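Local coordinates for protein probable TonB-dependent receptor (Pseudomonas aeruginosa, PDB 4K3F) that probably serves as the periplasmic, methionine-binding lipoprotein of a transport system, and holds a selenomethionine between the two lobes of a periplasmic-binding-protein fold, at residues 14-18 with 55-59; 25-30 with 211-215; 80-84 with 235-240. One frame throughout, in Å; residues are numbered along the deposited sequence.

How the contacts relate
All three contacts belong to the lobe built on the six-stranded mixed sheet that contains strand 3-9. Contacts 1 and 2 share helix 11-26, near its start and at its C-terminal end, with centres about 16 Å apart; they touch where Leu-18 CD2 meets Leu-215 CD1 at 4.0 Å. Contacts 1 and 3 reach the same sheet, with centres about 11 Å apart, and both touch the selenomethionine, His-14 and Phe-56 packing against His-81. Contacts 2 and 3 lie about 22 Å apart, centre to centre, without touching. Along the chain contact 1 closes before contact 3 opens, whereas contact 2 crosses both, so C-terminal segments return to complete a lobe begun at the N-terminus.

Contact 1 of 3, residues 14-18 with 55-59; sequences HAEIL and NFFQH. With MSE (selenomethionine), chain B.
This buried aromatic contact packs the beginning of helix 11-26 against strand 54-59 beside the selenomethionine pocket, which its residues help to line. Residues 14-18 are regular helix, with Leu-18 N bonded to His-14 O at 3.0 Å. Across the contact the chain is extended at Asn-55 and Phe-56, turns a corner at Phe-57 (phi/psi -167/-17°) and becomes extended again through Gln-58 and His-59. The closest CA pair is His-14 with Phe-56, 6.3 Å apart. Phe-56, in the t rotamer, turns its ring face to the edge of His-14 (chi1 m) in a T-shaped pair, centroids 4.7 Å apart and planes at 69°. Ile-17 CG2 and Leu-18 CG pack on the same phenyl ring, 4.2 Å from Phe-56 CE2 and 4.0 Å from Phe-56 CD2 respectively. Over a face of the imidazole, Phe-57 CA makes a CH-pi contact 3.9 Å from the His-14 ring centroid.

From the corner onward the chain borders the ligand: Phe-57 O lies 3.3 Å from selenomethionine CB, and the selenium sits over a face of the His-59 ring, SE 3.4 Å from NE2. His-14 CE1 is 3.6 Å from the ligand N, while His-14 NE2 hydrogen-bonds Asn-198. Strands 3-9 and 198-202 flank strand 54-59 in the sheet, and Leu-18 also packs on Val-7 and Ala-9 of strand 3-9.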
# COMPACT_ATOMS: atom_id res chain seq x y z
N HIS A 14 -1.48 0.29 -9.21
CA HIS A 14 -0.22 -0.24 -9.73
C HIS A 14 -0.28 -0.72 -11.17
O HIS A 14 0.55 -0.34 -11.98
CB HIS A 14 0.32 -1.33 -8.80
CG HIS A 14 0.38 -0.90 -7.37
ND1 HIS A 14 -0.76 -0.69 -6.61
CD2 HIS A 14 1.42 -0.57 -6.59
CE1 HIS A 14 -0.40 -0.27 -5.41
NE2 HIS A 14 0.92 -0.18 -5.37
N ALA A 15 -1.27 -1.54 -11.49
CA ALA A 15 -1.35 -2.07 -12.85
C ALA A 15 -1.75 -0.96 -13.85
O ALA A 15 -1.33 -0.97 -15.01
CB ALA A 15 -2.30 -3.26 -12.92
N GLU A 16 -2.49 0.03 -13.38
CA GLU A 16 -2.84 1.18 -14.23
C GLU A 16 -1.55 1.94 -14.58
O GLU A 16 -1.31 2.29 -15.72
CB GLU A 16 -3.86 2.08 -13.54
CG GLU A 16 -5.17 1.38 -13.21
CD GLU A 16 -6.29 2.34 -12.76
OE1 GLU A 16 -6.02 3.30 -12.04
OE2 GLU A 16 -7.45 2.06 -13.08
N ILE A 17 -0.75 2.24 -13.57
CA ILE A 17 0.53 2.91 -13.79
C ILE A 17 1.39 2.15 -14.78
O ILE A 17 1.97 2.73 -15.71
CB ILE A 17 1.28 3.09 -12.45
CG1 ILE A 17 0.55 4.13 -11.58
CG2 ILE A 17 2.75 3.47 -12.67
CD1 ILE A 17 0.99 4.14 -10.12
N LEU A 18 1.51 0.83 -14.57
CA LEU A 18 2.27 -0.01 -15.47
C LEU A 18 1.74 -0.02 -16.91
O LEU A 18 2.57 0.01 -17.84
CB LEU A 18 2.44 -1.42 -14.89
CG LEU A 18 3.27 -1.50 -13.60
CD1 LEU A 18 3.16 -2.92 -13.07
CD2 LEU A 18 4.73 -1.13 -13.78
N ASN A 55 7.69 -7.33 -9.02
CA ASN A 55 6.35 -6.95 -8.63
C ASN A 55 6.29 -5.48 -8.21
O ASN A 55 7.30 -4.83 -7.92
CB ASN A 55 5.73 -7.90 -7.57
CG ASN A 55 6.45 -7.87 -6.23
OD1 ASN A 55 6.64 -6.82 -5.62
ND2 ASN A 55 6.78 -9.03 -5.74
N PHE A 56 5.06 -4.99 -8.13
CA PHE A 56 4.78 -3.59 -7.81
C PHE A 56 3.45 -3.52 -7.10
O PHE A 56 2.41 -3.52 -7.72
CB PHE A 56 4.83 -2.74 -9.08
CG PHE A 56 4.55 -1.27 -8.86
CD1 PHE A 56 5.11 -0.58 -7.80
CD2 PHE A 56 3.75 -0.57 -9.73
CE1 PHE A 56 4.85 0.78 -7.61
CE2 PHE A 56 3.50 0.79 -9.55
CZ PHE A 56 4.05 1.47 -8.51
N PHE A 57 3.53 -3.48 -5.77
CA PHE A 57 2.33 -3.56 -4.91
C PHE A 57 2.54 -3.20 -3.45
O PHE A 57 1.58 -3.00 -2.78
CB PHE A 57 1.63 -4.93 -4.94
CG PHE A 57 2.25 -5.96 -4.03
CD1 PHE A 57 3.41 -6.59 -4.37
CD2 PHE A 57 1.67 -6.26 -2.81
CE1 PHE A 57 4.00 -7.56 -3.52
CE2 PHE A 57 2.23 -7.20 -1.97
CZ PHE A 57 3.39 -7.83 -2.32
N GLN A 58 3.77 -3.17 -2.96
CA GLN A 58 4.02 -3.11 -1.49
C GLN A 58 4.94 -1.96 -1.15
O GLN A 58 5.56 -1.36 -2.05
CB GLN A 58 4.63 -4.43 -0.99
CG GLN A 58 6.11 -4.56 -1.37
CD GLN A 58 6.54 -6.01 -1.36
OE1 GLN A 58 6.43 -6.72 -0.36
NE2 GLN A 58 6.93 -6.49 -2.52
N HIS A 59 5.00 -1.64 0.14
CA HIS A 59 5.97 -0.69 0.64
C HIS A 59 7.13 -1.45 1.30
O HIS A 59 7.11 -2.66 1.44
CB HIS A 59 5.34 0.35 1.59
CG HIS A 59 4.41 -0.23 2.65
ND1 HIS A 59 4.84 -1.11 3.63
CD2 HIS A 59 3.09 -0.05 2.88
CE1 HIS A 59 3.82 -1.43 4.42
NE2 HIS A 59 2.75 -0.77 3.99
N MSE B . -0.61 -0.10 -1.79
CA MSE B . -0.60 -0.50 -0.35
C MSE B . -0.36 0.77 0.46
O MSE B . 0.51 1.57 0.09
OXT MSE B . -1.01 0.98 1.49
CB MSE B . 0.47 -1.56 -0.06
CG MSE B . 0.47 -2.00 1.39
SE MSE B . 1.98 -3.21 1.74
CE MSE B . 1.43 -4.70 0.72

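Contact 2 of 3, residues 25-30 with 211-215; sequences LAKEGV and AMQKL
Lys-214 lays its aliphatic chain across Val-30 and Glu-28, CD lying 3.8 Å from Val-30 CG2 and 3.9 Å from Glu-28 CB. The surface it meets is a Schellman motif that ends helix 11-26: Val-30 N bonds to Leu-25 O at 3.0 Å and Gly-29 N to Ala-26 O at 3.2 Å, with Gly-29 as the C-prime residue at phi/psi 80/26°. Ala-26 to Gly-29 also form a type I turn, after which Val-30 is extended (-124/127°) and starts strand 30-36.

Residues 211-215 are regular helix. Leu-25 lies nearest Leu-215 and Val-30 nearest Ala-211, with CA separations of 6.8 and 6.1 Å. Leu-25 (chi1 m, chi2 t) places CD1 3.6 Å from Leu-215 CD1 and CD2 3.7 Å from Lys-214 CB, while Val-30 CG2 is 3.9 Å from Ala-211 CB. The contact thus joins the helix-to-strand connection near the N-terminus to helix 210-218, and Leu-215 reaches farther in to Leu-5 and Leu-32 of the sheet. With chi2 to chi4 all t, Lys-214 is fully stretched beyond CB; its ammonium forms a salt bridge with Asp-210, and its NZ donates a hydrogen bond to Glu-28 O at 2.8 Å.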
# COMPACT_ATOMS: atom_id res chain seq x y z
N LEU A 25 8.37 1.84 -22.51
CA LEU A 25 9.35 0.78 -22.43
C LEU A 25 9.51 0.07 -23.75
O LEU A 25 10.63 -0.25 -24.14
CB LEU A 25 9.00 -0.19 -21.30
CG LEU A 25 9.43 0.37 -19.95
CD1 LEU A 25 8.91 -0.60 -18.96
CD2 LEU A 25 10.93 0.44 -19.80
N ALA A 26 8.41 -0.14 -24.45
CA ALA A 26 8.47 -0.78 -25.78
C ALA A 26 9.43 -0.02 -26.69
O ALA A 26 10.19 -0.64 -27.46
CB ALA A 26 7.09 -0.86 -26.41
N LYS A 27 9.45 1.30 -26.56
CA LYS A 27 10.31 2.13 -27.40
C LYS A 27 11.78 2.02 -26.99
O LYS A 27 12.64 2.43 -27.76
CB LYS A 27 9.88 3.60 -27.35
CG LYS A 27 8.48 3.83 -27.90
CD LYS A 27 8.34 3.39 -29.35
CE LYS A 27 7.40 4.33 -30.09
NZ LYS A 27 7.22 3.95 -31.51
N GLU A 28 12.06 1.49 -25.79
CA GLU A 28 13.43 1.24 -25.33
C GLU A 28 13.78 -0.25 -25.36
O GLU A 28 14.74 -0.67 -24.69
CB GLU A 28 13.60 1.69 -23.90
CG GLU A 28 13.08 3.05 -23.59
CD GLU A 28 13.41 3.40 -22.19
OE1 GLU A 28 14.55 3.86 -21.96
OE2 GLU A 28 12.55 3.14 -21.32
N GLY A 29 13.03 -1.04 -26.10
CA GLY A 29 13.37 -2.43 -26.33
C GLY A 29 12.99 -3.35 -25.18
O GLY A 29 13.58 -4.43 -25.01
N VAL A 30 11.98 -2.95 -24.40
CA VAL A 30 11.53 -3.76 -23.28
C VAL A 30 10.07 -4.05 -23.41
O VAL A 30 9.28 -3.13 -23.57
CB VAL A 30 11.77 -3.07 -21.91
CG1 VAL A 30 11.09 -3.86 -20.79
CG2 VAL A 30 13.26 -2.93 -21.67
N ALA A 211 16.77 -4.14 -18.43
CA ALA A 211 15.33 -3.97 -18.52
C ALA A 211 14.76 -3.43 -17.22
O ALA A 211 13.88 -2.53 -17.23
CB ALA A 211 14.67 -5.29 -18.84
N MSE A 212 15.25 -3.98 -16.09
CA MSE A 212 14.77 -3.50 -14.81
C MSE A 212 15.08 -2.03 -14.63
O MSE A 212 14.26 -1.26 -14.09
CB MSE A 212 15.33 -4.34 -13.67
CG MSE A 212 14.56 -4.17 -12.35
SE MSE A 212 12.77 -4.97 -12.37
CE MSE A 212 13.42 -6.80 -12.64
N GLN A 213 16.28 -1.61 -15.03
CA GLN A 213 16.67 -0.23 -14.87
C GLN A 213 15.81 0.69 -15.73
O GLN A 213 15.48 1.80 -15.29
CB GLN A 213 18.13 0.01 -15.25
CG GLN A 213 19.17 -0.64 -14.33
CD GLN A 213 20.64 -0.41 -14.84
OE1 GLN A 213 20.91 -0.14 -16.03
NE2 GLN A 213 21.58 -0.49 -13.91
N LYS A 214 15.50 0.25 -16.94
CA LYS A 214 14.65 1.06 -17.84
C LYS A 214 13.28 1.21 -17.20
O LYS A 214 12.73 2.30 -17.22
CB LYS A 214 14.56 0.41 -19.18
CG LYS A 214 15.83 0.60 -20.00
CD LYS A 214 15.84 -0.21 -21.26
CE LYS A 214 17.03 0.17 -22.15
NZ LYS A 214 17.13 -0.84 -23.22
N LEU A 215 12.71 0.13 -16.65
CA LEU A 215 11.41 0.26 -15.96
C LEU A 215 11.48 1.23 -14.80
O LEU A 215 10.62 2.08 -14.66
CB LEU A 215 10.89 -1.09 -15.48
CG LEU A 215 9.55 -1.09 -14.68
CD1 LEU A 215 8.37 -0.47 -15.40
CD2 LEU A 215 9.17 -2.51 -14.26

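Contact 3 of 3, residues 80-84 with 235-240; sequences VHIEP and AVVPAF. With MSE (selenomethionine), chain B.
The selenomethionine pocket gains its acidic residue, Glu-83, just beyond the end of strand 75-82, where the C-terminal strand 237-238 closes one edge of the six-stranded sheet. The two segments run antiparallel, their end-to-end directions 143° apart. Ile-82 and Val-237 form a hydrogen-bonded pair, CA atoms 5.1 Å apart, with Ile-82 N to Val-237 O at 2.7 Å and Val-237 N to Ile-82 O at 2.8 Å. His-81 and Pro-238 form the adjoining non-hydrogen-bonded pair, CA atoms 4.3 Å apart, and Ala-239 N donates to Val-80 O at 2.9 Å.

Ile-82 and Val-237 share one face of the sheet. There Ile-82 CD1 lies 4.4 Å from Val-237 CG1 and 3.8 Å from Ala-239 CB, and Pro-84 CD is 4.2 Å from Val-237 CG2. Away from the Ile-82/Val-237 face, His-81 CD2 meets Val-236 CG1 at 3.4 Å, and the His-81 ring also packs on His-14 and Phe-56. At the pocket end, one water donates to both Pro-84 O and Ala-235 O, at 2.8 Å each. At the opposite end the ring edge of Phe-240 faces Val-80 O, CD2 to O 3.4 Å, while the ring stacks on His-220.

Glu-83 (chi1 m, chi2 t) extends to the ligand, whose N donates to Glu-83 OE1 at 2.6 Å; Glu-83 OE2 accepts from His-81 NE2 at 2.8 Å. The two carboxylate oxygens thus have separate donors, so His-81, on the strand that pairs with 237-238, probably holds the carboxylate that receives the ligand's amino group, consistent with recognition of the free amino group of an amino-acid ligand.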
# COMPACT_ATOMS: atom_id res chain seq x y z
N VAL A 80 8.07 4.63 -6.07
CA VAL A 80 7.22 5.20 -7.06
C VAL A 80 6.22 6.20 -6.51
O VAL A 80 6.16 7.32 -7.01
CB VAL A 80 6.50 4.13 -7.89
CG1 VAL A 80 5.71 4.80 -9.00
CG2 VAL A 80 7.48 3.15 -8.52
N HIS A 81 5.41 5.80 -5.52
CA HIS A 81 4.34 6.63 -5.03
C HIS A 81 3.98 6.30 -3.61
O HIS A 81 4.41 5.26 -3.08
CB HIS A 81 3.08 6.48 -5.91
CG HIS A 81 2.40 5.16 -5.78
ND1 HIS A 81 2.61 4.10 -6.64
CD2 HIS A 81 1.51 4.71 -4.86
CE1 HIS A 81 1.87 3.08 -6.26
NE2 HIS A 81 1.20 3.42 -5.18
N ILE A 82 3.22 7.19 -3.00
CA ILE A 82 2.71 6.96 -1.64
C ILE A 82 1.20 6.96 -1.74
O ILE A 82 0.62 7.70 -2.56
CB ILE A 82 3.17 8.08 -0.64
CG1 ILE A 82 4.69 8.23 -0.68
CG2 ILE A 82 2.77 7.76 0.78
CD1 ILE A 82 5.12 9.58 -1.22
N GLU A 83 0.55 6.15 -0.91
CA GLU A 83 -0.92 6.06 -0.84
C GLU A 83 -1.34 6.37 0.58
O GLU A 83 -1.53 5.46 1.37
CB GLU A 83 -1.39 4.63 -1.15
CG GLU A 83 -1.13 4.17 -2.54
CD GLU A 83 -1.43 2.69 -2.79
OE1 GLU A 83 -2.15 2.00 -1.99
OE2 GLU A 83 -0.91 2.22 -3.79
N PRO A 84 -1.48 7.66 0.93
CA PRO A 84 -1.82 7.96 2.32
C PRO A 84 -3.05 7.19 2.80
O PRO A 84 -4.11 7.21 2.16
CB PRO A 84 -2.04 9.46 2.30
CG PRO A 84 -1.11 9.92 1.23
CD PRO A 84 -1.21 8.85 0.15
N ALA A 235 -4.99 11.20 -4.16
CA ALA A 235 -5.08 9.95 -3.38
C ALA A 235 -3.82 9.11 -3.48
O ALA A 235 -3.52 8.26 -2.57
CB ALA A 235 -6.27 9.15 -3.87
N VAL A 236 -3.08 9.32 -4.57
CA VAL A 236 -1.81 8.65 -4.85
C VAL A 236 -0.83 9.76 -5.16
O VAL A 236 -1.11 10.62 -6.02
CB VAL A 236 -1.93 7.65 -6.01
CG1 VAL A 236 -0.61 6.95 -6.28
CG2 VAL A 236 -3.03 6.65 -5.70
N VAL A 237 0.24 9.82 -4.38
CA VAL A 237 1.20 10.91 -4.44
C VAL A 237 2.51 10.41 -5.04
O VAL A 237 3.10 9.43 -4.52
CB VAL A 237 1.45 11.44 -3.02
CG1 VAL A 237 2.48 12.56 -3.03
CG2 VAL A 237 0.15 11.91 -2.38
N PRO A 238 3.00 11.02 -6.13
CA PRO A 238 4.29 10.64 -6.62
C PRO A 238 5.41 10.81 -5.57
O PRO A 238 5.41 11.79 -4.81
CB PRO A 238 4.53 11.59 -7.79
CG PRO A 238 3.20 12.16 -8.15
CD PRO A 238 2.38 12.13 -6.90
N ALA A 239 6.35 9.88 -5.56
CA ALA A 239 7.41 9.83 -4.57
C ALA A 239 8.74 10.19 -5.22
O ALA A 239 9.77 9.62 -4.90
CB ALA A 239 7.47 8.45 -3.95
N PHE A 240 8.69 11.10 -6.18
CA PHE A 240 9.87 11.51 -6.92
C PHE A 240 9.60 12.90 -7.51
O PHE A 240 8.49 13.45 -7.38
CB PHE A 240 10.24 10.44 -8.00
CG PHE A 240 9.18 10.22 -9.03
CD1 PHE A 240 9.12 11.02 -10.17
CD2 PHE A 240 8.20 9.28 -8.84
CE1 PHE A 240 8.12 10.83 -11.11
CE2 PHE A 240 7.19 9.08 -9.77
CZ PHE A 240 7.16 9.86 -10.91
OXT PHE A 240 10.50 13.46 -8.14
N MSE B . -0.61 -0.10 -1.79
CA MSE B . -0.60 -0.50 -0.35
C MSE B . -0.36 0.77 0.46
O MSE B . 0.51 1.57 0.09
OXT MSE B . -1.01 0.98 1.49
CB MSE B . 0.47 -1.56 -0.06
CG MSE B . 0.47 -2.00 1.39
SE MSE B . 1.98 -3.21 1.74
CE MSE B . 1.43 -4.70 0.72
O HOH W 1 -4.82 8.57 -0.14